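Local coordinates for protein 4-alpha-glucanotransferase (Streptococcus agalactiae, PDB 6M6T) that is an amylomaltase, a disproportionating enzyme of the 4-alpha-glucanotransferase family in the TIM-barrel clan, and holds glycans in its pockets, at residues 161-164 / 165-168; 167-171 / 172-176; 191-194 / 195-199; 201-204 / 205-209; 406-410 / 411-415. All coordinates share one frame; numbering follows the deposited sequence.

Contact 1. Residues 161-164 / 165-168; sequences WDDK and AIIR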
# COMPACT_ATOMS: atom_id res chain seq x y z
N TRP A 161 9.05 2.18 -25.46
CA TRP A 161 8.32 3.01 -26.42
C TRP A 161 9.12 3.08 -27.71
O TRP A 161 10.30 2.72 -27.76
CB TRP A 161 8.06 4.43 -25.88
CG TRP A 161 7.12 4.54 -24.69
CD1 TRP A 161 6.39 3.53 -24.12
CD2 TRP A 161 6.83 5.73 -23.93
NE1 TRP A 161 5.66 4.02 -23.05
CE2 TRP A 161 5.92 5.36 -22.92
CE3 TRP A 161 7.25 7.06 -24.02
CZ2 TRP A 161 5.42 6.28 -21.99
CZ3 TRP A 161 6.75 7.97 -23.09
CH2 TRP A 161 5.85 7.58 -22.09
N ASP A 162 8.46 3.54 -28.78
CA ASP A 162 9.07 3.52 -30.11
C ASP A 162 9.77 4.82 -30.48
O ASP A 162 10.70 4.80 -31.29
CB ASP A 162 8.02 3.21 -31.17
CG ASP A 162 7.41 1.83 -30.98
OD1 ASP A 162 7.19 1.45 -29.81
OD2 ASP A 162 7.15 1.14 -32.00
N ASP A 163 9.35 5.94 -29.90
CA ASP A 163 9.84 7.26 -30.29
C ASP A 163 10.81 7.75 -29.22
O ASP A 163 10.41 8.24 -28.16
CB ASP A 163 8.65 8.19 -30.48
CG ASP A 163 9.03 9.55 -30.97
OD1 ASP A 163 10.23 9.80 -31.24
OD2 ASP A 163 8.12 10.39 -31.08
N LYS A 164 12.11 7.60 -29.51
CA LYS A 164 13.14 8.03 -28.57
C LYS A 164 13.04 9.51 -28.22
O LYS A 164 13.46 9.91 -27.13
CB LYS A 164 14.52 7.69 -29.16
CG LYS A 164 15.04 6.30 -28.74
CD LYS A 164 14.89 5.28 -29.86
CE LYS A 164 14.80 3.85 -29.32
NZ LYS A 164 14.56 2.84 -30.39
N ALA A 165 12.49 10.34 -29.11
CA ALA A 165 12.30 11.75 -28.78
C ALA A 165 11.36 11.90 -27.59
O ALA A 165 11.63 12.67 -26.67
CB ALA A 165 11.75 12.50 -30.00
N ILE A 166 10.23 11.18 -27.61
CA ILE A 166 9.27 11.30 -26.52
C ILE A 166 9.81 10.63 -25.26
O ILE A 166 9.49 11.05 -24.15
CB ILE A 166 7.89 10.75 -26.93
CG1 ILE A 166 6.79 11.42 -26.11
CG2 ILE A 166 7.79 9.25 -26.74
CD1 ILE A 166 6.79 12.92 -26.19
N ILE A 167 10.66 9.61 -25.41
CA ILE A 167 11.18 8.93 -24.23
C ILE A 167 12.02 9.89 -23.38
O ILE A 167 12.01 9.81 -22.14
CB ILE A 167 11.96 7.68 -24.66
CG1 ILE A 167 11.00 6.48 -24.73
CG2 ILE A 167 13.13 7.42 -23.73
CD1 ILE A 167 11.58 5.26 -25.39
N ARG A 168 12.71 10.82 -24.00
CA ARG A 168 13.50 11.81 -23.26
C ARG A 168 12.94 13.22 -23.42
O ARG A 168 13.69 14.19 -23.36
CB ARG A 168 14.96 11.75 -23.68
CG ARG A 168 15.16 11.48 -25.15
CD ARG A 168 16.61 11.36 -25.50
NE ARG A 168 16.78 11.17 -26.94
CZ ARG A 168 16.66 9.99 -27.53
NH1 ARG A 168 16.37 8.91 -26.80
NH2 ARG A 168 16.82 9.88 -28.85
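Trp161 leans over the first turn of helix 164-167 and meets two isoleucines at once, its indole lying aslant to both. CE3 of Trp161 is 3.5 Å from CG2 of Ile166, while CB of Trp161 touches CD1 of Ile167 at 3.6 Å. The indole can sink towards the helix because its CG is set beside the backbone N (chi1 -67°). A broad apolar ring and two branched chains suit this buried side, which Phe153, Ile149 and Trp229 also line.

Asp163 works on the polar side. With CG turned beside its own carbonyl carbon (chi1 -176°), its carboxylate reaches forward to the start of the helix, where OD1 of Asp163 accepts from Ala165 N at 3.2 Å. The donor comes in from above the carboxylate plane rather than within it. OD2 of Asp163 is bonded to Tyr177 OH, so the two oxygens serve different partners. The carbonyl O of Asp163 takes Ile167 N at 3.1 Å and, weakly, Ile166 N.

On the outer side Arg168, extended from CG to NE, is turned toward Lys164 at its first torsion; Lys164 O lies over one face of its guanidinium, and the lysine CB lies against the same group. A weak bond from Arg168 N to Lys164 O, 3.3 Å long, accompanies this. An aspartate N-cap opening a very short helix, backed by an apolar cluster, is the motif formed here.

Contact 2. Residues 167-171 / 172-176; sequences IRREE and EALAG
Leu174 N bonds to Glu170 O at 3.0 Å and Ala175 N to Glu171 O at 3.0 Å, so the first turn of helix 171-180 is wound on the N-cap Glu170 and the first helical residue Glu171. Leu174 is the apolar centre of the contact and points back at the preceding loop. Its CD1 lies 3.5 Å from Arg169 NH1 and over one face of that guanidinium, while the CB of Arg169 touches the same methyl. The arginine chain turns about its CG–CD bond (chi3 77°), which folds the charged group over the leucine, and Trp229 meets it in a cation-pi contact.

Arg169 is also the C-prime residue of a Schellman motif ending helix 164-167, with positive phi, Arg169 N turned to Ile166 O and Glu170 N to Ala165 O. One helix is thus closed and the next begun within a few residues. Ala173, whose small side chain lets the two helices come together, rests on Ala165. Glu171 OE2 approaches Leu174 CD1 at 3.6 Å. Acidic residues at positions 170 to 172 probably suit the positive end of the helix dipole, and Glu170 OE2 also forms a long, weak salt bridge with Arg168 NE.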
# COMPACT_ATOMS: atom_id res chain seq x y z
N ILE A 167 10.66 9.61 -25.41
CA ILE A 167 11.18 8.93 -24.23
C ILE A 167 12.02 9.89 -23.38
O ILE A 167 12.01 9.81 -22.14
CB ILE A 167 11.96 7.68 -24.66
CG1 ILE A 167 11.00 6.48 -24.73
CG2 ILE A 167 13.13 7.42 -23.73
CD1 ILE A 167 11.58 5.26 -25.39
N ARG A 168 12.71 10.82 -24.00
CA ARG A 168 13.50 11.81 -23.26
C ARG A 168 12.94 13.22 -23.42
O ARG A 168 13.69 14.19 -23.36
CB ARG A 168 14.96 11.75 -23.68
CG ARG A 168 15.16 11.48 -25.15
CD ARG A 168 16.61 11.36 -25.50
NE ARG A 168 16.78 11.17 -26.94
CZ ARG A 168 16.66 9.99 -27.53
NH1 ARG A 168 16.37 8.91 -26.80
NH2 ARG A 168 16.82 9.88 -28.85
N ARG A 169 11.62 13.33 -23.64
CA ARG A 169 10.87 14.58 -23.54
C ARG A 169 11.55 15.75 -24.25
O ARG A 169 11.89 16.77 -23.65
CB ARG A 169 10.61 14.95 -22.07
CG ARG A 169 10.78 13.83 -21.07
CD ARG A 169 10.46 14.32 -19.69
NE ARG A 169 9.01 14.42 -19.51
CZ ARG A 169 8.32 15.55 -19.52
NH1 ARG A 169 8.95 16.72 -19.68
NH2 ARG A 169 6.99 15.52 -19.37
N GLU A 170 11.73 15.61 -25.56
CA GLU A 170 12.18 16.75 -26.36
C GLU A 170 10.97 17.63 -26.67
O GLU A 170 9.96 17.13 -27.16
CB GLU A 170 12.89 16.30 -27.64
CG GLU A 170 13.81 15.07 -27.48
CD GLU A 170 15.04 15.29 -26.57
OE1 GLU A 170 15.31 16.44 -26.15
OE2 GLU A 170 15.76 14.30 -26.28
N GLU A 171 11.08 18.93 -26.38
CA GLU A 171 9.87 19.73 -26.20
C GLU A 171 9.02 19.84 -27.46
O GLU A 171 7.81 20.08 -27.36
CB GLU A 171 10.23 21.12 -25.66
CG GLU A 171 10.57 21.15 -24.14
CD GLU A 171 9.34 21.07 -23.20
OE1 GLU A 171 9.52 21.17 -21.95
OE2 GLU A 171 8.20 20.92 -23.70
N GLU A 172 9.61 19.62 -28.64
CA GLU A 172 8.80 19.58 -29.85
C GLU A 172 7.97 18.30 -29.91
O GLU A 172 6.77 18.33 -30.23
CB GLU A 172 9.71 19.73 -31.08
CG GLU A 172 9.99 21.20 -31.48
CD GLU A 172 11.42 21.46 -32.01
OE1 GLU A 172 11.58 22.29 -32.94
OE2 GLU A 172 12.37 20.84 -31.49
N ALA A 173 8.58 17.16 -29.57
CA ALA A 173 7.83 15.91 -29.47
C ALA A 173 6.74 16.00 -28.42
O ALA A 173 5.63 15.48 -28.61
CB ALA A 173 8.80 14.76 -29.16
N LEU A 174 7.03 16.66 -27.29
CA LEU A 174 6.06 16.81 -26.21
C LEU A 174 4.87 17.66 -26.64
O LEU A 174 3.70 17.30 -26.40
CB LEU A 174 6.74 17.45 -25.00
CG LEU A 174 7.18 16.59 -23.82
CD1 LEU A 174 8.23 17.34 -23.05
CD2 LEU A 174 5.96 16.26 -22.95
N ALA A 175 5.14 18.82 -27.25
CA ALA A 175 4.05 19.65 -27.75
C ALA A 175 3.27 18.94 -28.84
O ALA A 175 2.09 19.24 -29.03
CB ALA A 175 4.59 21.00 -28.26
N GLY A 176 3.89 17.98 -29.54
CA GLY A 176 3.13 17.19 -30.51
C GLY A 176 2.22 16.16 -29.85
O GLY A 176 1.06 15.99 -30.25

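Contact 3. Residues 191-194 / 195-199; sequences TQYF and FYKQW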
# COMPACT_ATOMS: atom_id res chain seq x y z
N THR A 191 -10.26 11.29 -14.16
CA THR A 191 -10.31 10.14 -13.27
C THR A 191 -9.52 10.38 -12.00
O THR A 191 -9.94 9.96 -10.92
CB THR A 191 -9.84 8.86 -13.98
OG1 THR A 191 -8.53 9.06 -14.54
CG2 THR A 191 -10.82 8.48 -15.08
N GLN A 192 -8.40 11.11 -12.07
CA GLN A 192 -7.69 11.46 -10.84
C GLN A 192 -8.54 12.37 -9.96
O GLN A 192 -8.54 12.24 -8.72
CB GLN A 192 -6.33 12.09 -11.14
CG GLN A 192 -5.22 11.09 -11.55
CD GLN A 192 -5.11 9.86 -10.63
OE1 GLN A 192 -4.76 9.98 -9.45
NE2 GLN A 192 -5.38 8.69 -11.18
N TYR A 193 -9.29 13.29 -10.59
CA TYR A 193 -10.19 14.16 -9.83
C TYR A 193 -11.26 13.34 -9.11
O TYR A 193 -11.57 13.60 -7.94
CB TYR A 193 -10.84 15.18 -10.76
CG TYR A 193 -12.04 15.92 -10.16
CD1 TYR A 193 -11.86 17.00 -9.30
CD2 TYR A 193 -13.35 15.53 -10.46
CE1 TYR A 193 -12.95 17.67 -8.76
CE2 TYR A 193 -14.44 16.20 -9.92
CZ TYR A 193 -14.23 17.27 -9.07
OH TYR A 193 -15.31 17.93 -8.53
N PHE A 194 -11.81 12.34 -9.79
CA PHE A 194 -12.79 11.44 -9.18
C PHE A 194 -12.20 10.74 -7.97
O PHE A 194 -12.79 10.74 -6.88
CB PHE A 194 -13.25 10.40 -10.18
CG PHE A 194 -14.16 10.92 -11.21
CD1 PHE A 194 -15.04 11.95 -10.91
CD2 PHE A 194 -14.15 10.39 -12.48
CE1 PHE A 194 -15.88 12.45 -11.86
CE2 PHE A 194 -14.99 10.88 -13.43
CZ PHE A 194 -15.86 11.91 -13.13
N PHE A 195 -11.06 10.09 -8.18
CA PHE A 195 -10.35 9.44 -7.09
C PHE A 195 -10.27 10.33 -5.88
O PHE A 195 -10.71 9.96 -4.79
CB PHE A 195 -8.93 9.05 -7.53
CG PHE A 195 -8.28 8.07 -6.61
CD1 PHE A 195 -7.59 8.51 -5.49
CD2 PHE A 195 -8.39 6.71 -6.85
CE1 PHE A 195 -7.00 7.60 -4.62
CE2 PHE A 195 -7.79 5.78 -6.00
CZ PHE A 195 -7.10 6.22 -4.88
N TYR A 196 -9.68 11.51 -6.05
CA TYR A 196 -9.40 12.32 -4.87
C TYR A 196 -10.68 12.82 -4.21
O TYR A 196 -10.79 12.81 -2.98
CB TYR A 196 -8.46 13.47 -5.23
CG TYR A 196 -7.03 13.03 -5.13
CD1 TYR A 196 -6.54 12.05 -5.99
CD2 TYR A 196 -6.17 13.55 -4.16
CE1 TYR A 196 -5.22 11.62 -5.92
CE2 TYR A 196 -4.85 13.13 -4.08
CZ TYR A 196 -4.39 12.15 -4.96
OH TYR A 196 -3.09 11.71 -4.89
N LYS A 197 -11.68 13.23 -5.01
CA LYS A 197 -12.98 13.64 -4.46
C LYS A 197 -13.59 12.55 -3.58
O LYS A 197 -13.91 12.77 -2.40
CB LYS A 197 -13.91 14.03 -5.61
CG LYS A 197 -15.19 14.78 -5.24
CD LYS A 197 -16.40 14.14 -5.94
CE LYS A 197 -17.44 15.18 -6.34
NZ LYS A 197 -17.76 16.09 -5.21
N GLN A 198 -13.68 11.32 -4.12
CA GLN A 198 -14.26 10.20 -3.38
C GLN A 198 -13.41 9.82 -2.17
O GLN A 198 -13.93 9.62 -1.06
CB GLN A 198 -14.46 9.01 -4.31
CG GLN A 198 -15.25 9.42 -5.54
CD GLN A 198 -16.08 8.31 -6.16
OE1 GLN A 198 -15.78 7.13 -6.03
NE2 GLN A 198 -17.14 8.71 -6.86
N TRP A 199 -12.09 9.72 -2.37
CA TRP A 199 -11.21 9.31 -1.29
C TRP A 199 -11.26 10.30 -0.13
O TRP A 199 -11.28 9.89 1.03
CB TRP A 199 -9.76 9.17 -1.76
CG TRP A 199 -8.88 9.23 -0.56
CD1 TRP A 199 -8.20 10.32 -0.08
CD2 TRP A 199 -8.68 8.18 0.38
NE1 TRP A 199 -7.57 9.99 1.09
CE2 TRP A 199 -7.85 8.68 1.39
CE3 TRP A 199 -9.12 6.86 0.45
CZ2 TRP A 199 -7.46 7.91 2.47
CZ3 TRP A 199 -8.72 6.09 1.51
CH2 TRP A 199 -7.89 6.61 2.51
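The carbonyl O of Gln192 is approached by several groups of the next helical turn. Tyr196 N donates to it at 3.0 Å, and the tyrosine ring brings its edge up to the same oxygen, with CD1 of Tyr196 3.4 Å from Gln192 O. Phe195 CB adds a third neighbour. The same i to i+4 pattern of backbone bonds runs through Phe195 N to Thr191 O, Lys197 N to Tyr193 O and Gln198 N to Phe194 O.

Above this backbone ladder the side chains pair four residues apart. Gln192 bends at CG, bringing OE1 to 3.9 Å from CE1 of Tyr196, with amide and ring planes 69° apart. The polar ends of the two have other partners, Gln192 OE1 bonding Gly67 N and Tyr196 OH bonding Val65 O. Tyr193 and Lys197 run side by side in the same direction, so that the lysine CE passes 4.1 Å from Tyr193 OH. Gln198 lays its CG against Phe194 O and extends to bond Asp73 N through OE1. Among the rings, Tyr193 meets Phe120 and Phe133, and Phe195 meets Phe25 edge-to-face.

Buried glutamines and a tyrosine hydroxyl that each find a backbone partner in a loop imply that this stretch of helix 182-208 is fixed by directed bonds as well as by aromatic packing.

Contact 4. Residues 201-204 / 205-209; sequences ELKE and YANDK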
# COMPACT_ATOMS: atom_id res chain seq x y z
N GLU A 201 -13.69 12.32 0.61
CA GLU A 201 -14.98 12.10 1.26
C GLU A 201 -14.89 10.96 2.28
O GLU A 201 -15.35 11.10 3.43
CB GLU A 201 -16.05 11.80 0.22
CG GLU A 201 -16.81 13.02 -0.27
CD GLU A 201 -17.57 12.74 -1.55
OE1 GLU A 201 -17.88 13.71 -2.29
OE2 GLU A 201 -17.83 11.54 -1.82
N LEU A 202 -14.32 9.83 1.88
CA LEU A 202 -14.19 8.70 2.79
C LEU A 202 -13.30 9.04 3.99
O LEU A 202 -13.64 8.72 5.14
CB LEU A 202 -13.65 7.48 2.06
CG LEU A 202 -13.56 6.29 3.01
CD1 LEU A 202 -14.95 5.91 3.47
CD2 LEU A 202 -12.86 5.09 2.40
N LYS A 203 -12.16 9.67 3.74
CA LYS A 203 -11.28 10.05 4.85
C LYS A 203 -11.97 11.03 5.80
O LYS A 203 -11.74 10.98 7.01
CB LYS A 203 -9.96 10.61 4.32
CG LYS A 203 -9.10 11.34 5.35
CD LYS A 203 -7.62 11.11 5.15
CE LYS A 203 -6.81 11.83 6.22
NZ LYS A 203 -6.63 13.27 5.91
N GLU A 204 -12.84 11.90 5.28
CA GLU A 204 -13.54 12.83 6.16
C GLU A 204 -14.60 12.11 7.01
O GLU A 204 -14.71 12.37 8.21
CB GLU A 204 -14.17 13.96 5.32
CG GLU A 204 -14.53 15.22 6.11
CD GLU A 204 -15.97 15.23 6.63
OE1 GLU A 204 -16.62 14.16 6.57
OE2 GLU A 204 -16.44 16.30 7.10
N TYR A 205 -15.38 11.22 6.40
CA TYR A 205 -16.28 10.38 7.19
C TYR A 205 -15.53 9.68 8.31
O TYR A 205 -15.86 9.80 9.50
CB TYR A 205 -16.97 9.37 6.27
CG TYR A 205 -18.10 8.59 6.90
CD1 TYR A 205 -19.32 9.20 7.19
CD2 TYR A 205 -17.95 7.25 7.21
CE1 TYR A 205 -20.35 8.48 7.76
CE2 TYR A 205 -18.97 6.52 7.78
CZ TYR A 205 -20.17 7.13 8.05
OH TYR A 205 -21.19 6.40 8.64
N ALA A 206 -14.45 8.98 7.94
CA ALA A 206 -13.67 8.24 8.91
C ALA A 206 -13.18 9.14 10.04
O ALA A 206 -13.40 8.85 11.22
CB ALA A 206 -12.49 7.57 8.21
N ASN A 207 -12.54 10.27 9.69
CA ASN A 207 -11.97 11.15 10.70
C ASN A 207 -13.05 11.66 11.65
O ASN A 207 -12.86 11.66 12.87
CB ASN A 207 -11.25 12.33 10.03
CG ASN A 207 -9.88 11.93 9.44
OD1 ASN A 207 -9.36 10.85 9.71
ND2 ASN A 207 -9.28 12.83 8.65
N ASP A 208 -14.20 12.07 11.11
CA ASP A 208 -15.22 12.62 11.99
C ASP A 208 -15.93 11.57 12.83
O ASP A 208 -16.67 11.93 13.76
CB ASP A 208 -16.23 13.42 11.17
CG ASP A 208 -15.63 14.71 10.63
OD1 ASP A 208 -14.95 14.65 9.57
OD2 ASP A 208 -15.81 15.77 11.27
N LYS A 209 -15.73 10.28 12.55
CA LYS A 209 -16.14 9.26 13.51
C LYS A 209 -15.02 8.83 14.46
O LYS A 209 -15.13 7.78 15.09
CB LYS A 209 -16.68 8.04 12.78
CG LYS A 209 -17.85 8.34 11.89
CD LYS A 209 -19.14 7.85 12.48
CE LYS A 209 -20.09 7.38 11.41
NZ LYS A 209 -21.20 8.36 11.11
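Backbone bonds come first: Tyr205 N to Glu201 O, Ala206 N to Leu202 O, Asn207 N to Lys203 O and Asp208 N to Glu204 O, all 2.9 to 3.0 Å long, carry helix 182-208 almost to its end.

Charge makes the second group. Glu204 swings beside its carbonyl carbon (chi1 -161°) and bends at CG, which brings its carboxylate over the next turn, where OE2 of Glu204 stands 3.3 Å from OD1 of Asp208. The two carboxylate planes are 37° apart. Two acids one turn apart near the C-terminal end of a helix may raise the affinity of one of them for a proton. Lys203 lays its chain by Asn207 and carries NZ on to weak contacts with Asp291 and Lys288 O.

Side-chain hydrogen bonds are the third: Tyr205 OH bonds Asp34 and weakly accepts from Lys209 NZ at 3.2 Å. Packing completes the list, the Tyr205 ring meeting Tyr30 edge-to-face and Leu202 resting on Ala29.

Tyr205, Leu202 and Lys209 thus seat the end of helix 182-208 on helix 27-38, Lys203 faces the approach to strand 292-295, and the chain then runs into strand 212-217 of the parallel sheet.

Contact 5. Residues 406-410 / 411-415; sequences ENLTV and EQKAY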
# COMPACT_ATOMS: atom_id res chain seq x y z
N GLU A 406 -0.02 -23.98 10.47
CA GLU A 406 0.23 -25.29 9.87
C GLU A 406 1.71 -25.59 9.82
O GLU A 406 2.14 -26.69 10.16
CB GLU A 406 -0.33 -25.36 8.45
CG GLU A 406 -1.63 -24.62 8.21
CD GLU A 406 -2.37 -25.17 7.00
OE1 GLU A 406 -1.95 -26.25 6.50
OE2 GLU A 406 -3.35 -24.53 6.56
N ASN A 407 2.52 -24.62 9.41
CA ASN A 407 3.92 -24.87 9.06
C ASN A 407 4.84 -24.68 10.25
O ASN A 407 5.85 -23.98 10.18
CB ASN A 407 4.31 -23.98 7.90
CG ASN A 407 3.37 -24.13 6.75
OD1 ASN A 407 3.04 -25.26 6.35
ND2 ASN A 407 2.90 -23.01 6.21
N LEU A 408 4.49 -25.33 11.35
CA LEU A 408 5.26 -25.27 12.58
C LEU A 408 5.69 -26.68 12.97
O LEU A 408 4.89 -27.64 12.90
CB LEU A 408 4.45 -24.62 13.70
CG LEU A 408 4.44 -23.10 13.96
CD1 LEU A 408 4.42 -22.29 12.66
CD2 LEU A 408 3.25 -22.69 14.89
N THR A 409 6.97 -26.81 13.33
CA THR A 409 7.43 -27.96 14.09
C THR A 409 6.41 -28.31 15.17
O THR A 409 5.98 -27.42 15.91
CB THR A 409 8.76 -27.61 14.76
OG1 THR A 409 9.57 -26.82 13.87
CG2 THR A 409 9.53 -28.85 15.23
N VAL A 410 6.02 -29.59 15.26
CA VAL A 410 5.06 -29.89 16.30
C VAL A 410 5.64 -29.59 17.69
O VAL A 410 4.87 -29.35 18.63
CB VAL A 410 4.57 -31.33 16.20
CG1 VAL A 410 3.23 -31.46 16.92
CG2 VAL A 410 4.41 -31.76 14.75
N GLU A 411 6.97 -29.50 17.83
CA GLU A 411 7.53 -28.92 19.05
C GLU A 411 7.30 -27.40 19.07
O GLU A 411 7.01 -26.84 20.13
CB GLU A 411 9.01 -29.27 19.18
CG GLU A 411 10.02 -28.22 18.70
CD GLU A 411 11.43 -28.41 19.29
OE1 GLU A 411 12.32 -27.59 18.99
OE2 GLU A 411 11.65 -29.37 20.06
N GLN A 412 7.38 -26.73 17.92
CA GLN A 412 7.04 -25.31 17.85
C GLN A 412 5.55 -25.08 18.09
O GLN A 412 5.16 -24.10 18.74
CB GLN A 412 7.43 -24.73 16.49
CG GLN A 412 8.74 -24.01 16.47
CD GLN A 412 9.24 -23.83 15.06
OE1 GLN A 412 8.51 -24.04 14.09
NE2 GLN A 412 10.50 -23.46 14.94
N LYS A 413 4.70 -25.95 17.56
CA LYS A 413 3.28 -25.85 17.85
C LYS A 413 3.03 -26.01 19.34
O LYS A 413 2.32 -25.19 19.94
CB LYS A 413 2.48 -26.90 17.07
CG LYS A 413 2.50 -26.75 15.57
CD LYS A 413 1.95 -27.99 14.87
CE LYS A 413 0.52 -28.31 15.33
NZ LYS A 413 -0.54 -27.73 14.43
N ALA A 414 3.57 -27.07 19.93
CA ALA A 414 3.38 -27.31 21.36
C ALA A 414 3.81 -26.10 22.17
O ALA A 414 3.07 -25.61 23.04
CB ALA A 414 4.17 -28.55 21.79
N TYR A 415 4.99 -25.58 21.86
CA TYR A 415 5.51 -24.43 22.59
C TYR A 415 4.61 -23.21 22.43
O TYR A 415 4.36 -22.50 23.41
CB TYR A 415 6.92 -24.15 22.09
CG TYR A 415 7.47 -22.82 22.45
CD1 TYR A 415 8.19 -22.65 23.61
CD2 TYR A 415 7.29 -21.73 21.61
CE1 TYR A 415 8.71 -21.43 23.96
CE2 TYR A 415 7.82 -20.49 21.95
CZ TYR A 415 8.53 -20.35 23.13
OH TYR A 415 9.06 -19.15 23.49
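Gln412 reaches along Thr409 from the first turn of helix 410-419, most of its atoms meeting that residue. CB of Gln412 rests 3.6 Å from Thr409 CB. CG of Gln412 passes 3.9 Å from Thr409 OG1, and CD of Gln412 comes close to the same hydroxyl. Beyond CG the chain is extended (chi2 163°), which carries the amide level with the start of the helix. There OE1 of Gln412 is held twice: Thr409 N donates to it at 3.3 Å, from well above the plane of the amide carbonyl, and Thr409 OG1 donates weakly at 3.0 Å. At the tip NE2 turns to Tyr372 O, a weak bond that ties the helix start to a loop. A glutamine fits here because one amide can accept from the N-cap and donate elsewhere.

Other side chains pack beside it. Thr409 CG2 lies alongside Glu411, with the glutamate CG 3.6 Å away and both chains pointing the same way. Leu408 CB meets Lys413 CG at 3.4 Å; the apolar part of the lysine lies against the leucine CB while its bends at CD and CE lead the ammonium end aside. Ala414 N closes the next turn on Val410 O at 2.9 Å, and Lys413 N bonds Thr409 O.

Thr409 is the N-cap, yet its side chain makes no capping bond. What forms is one half of a capping box, the N3 side chain accepting from the N-cap amide, together with an N' to N4 contact of Leu408 with the apolar part of Lys413, at a surface helix start.

In the fold
Contacts 1 and 2 form one unit, their centres 8 Å apart: they share Ile167 and Arg168, and Ile166 CD1 packs 3.7 Å from Ala173 O where helices 164-167 and 171-180 touch. Contacts 3 and 4 are successive parts of helix 182-208, with centres 15 Å apart. The centre of contact 3 is nearest the chain centre, about 17 Å away, and that of contact 5 lies about 31 Å from it. Contacts 1 and 5 are on opposite sides of that centre, about 56 Å apart centre to centre. Contact 5 approaches the bound glycan, the Gln412 side chain lying about 11 Å from a glucose unit, without lining either glycan pocket.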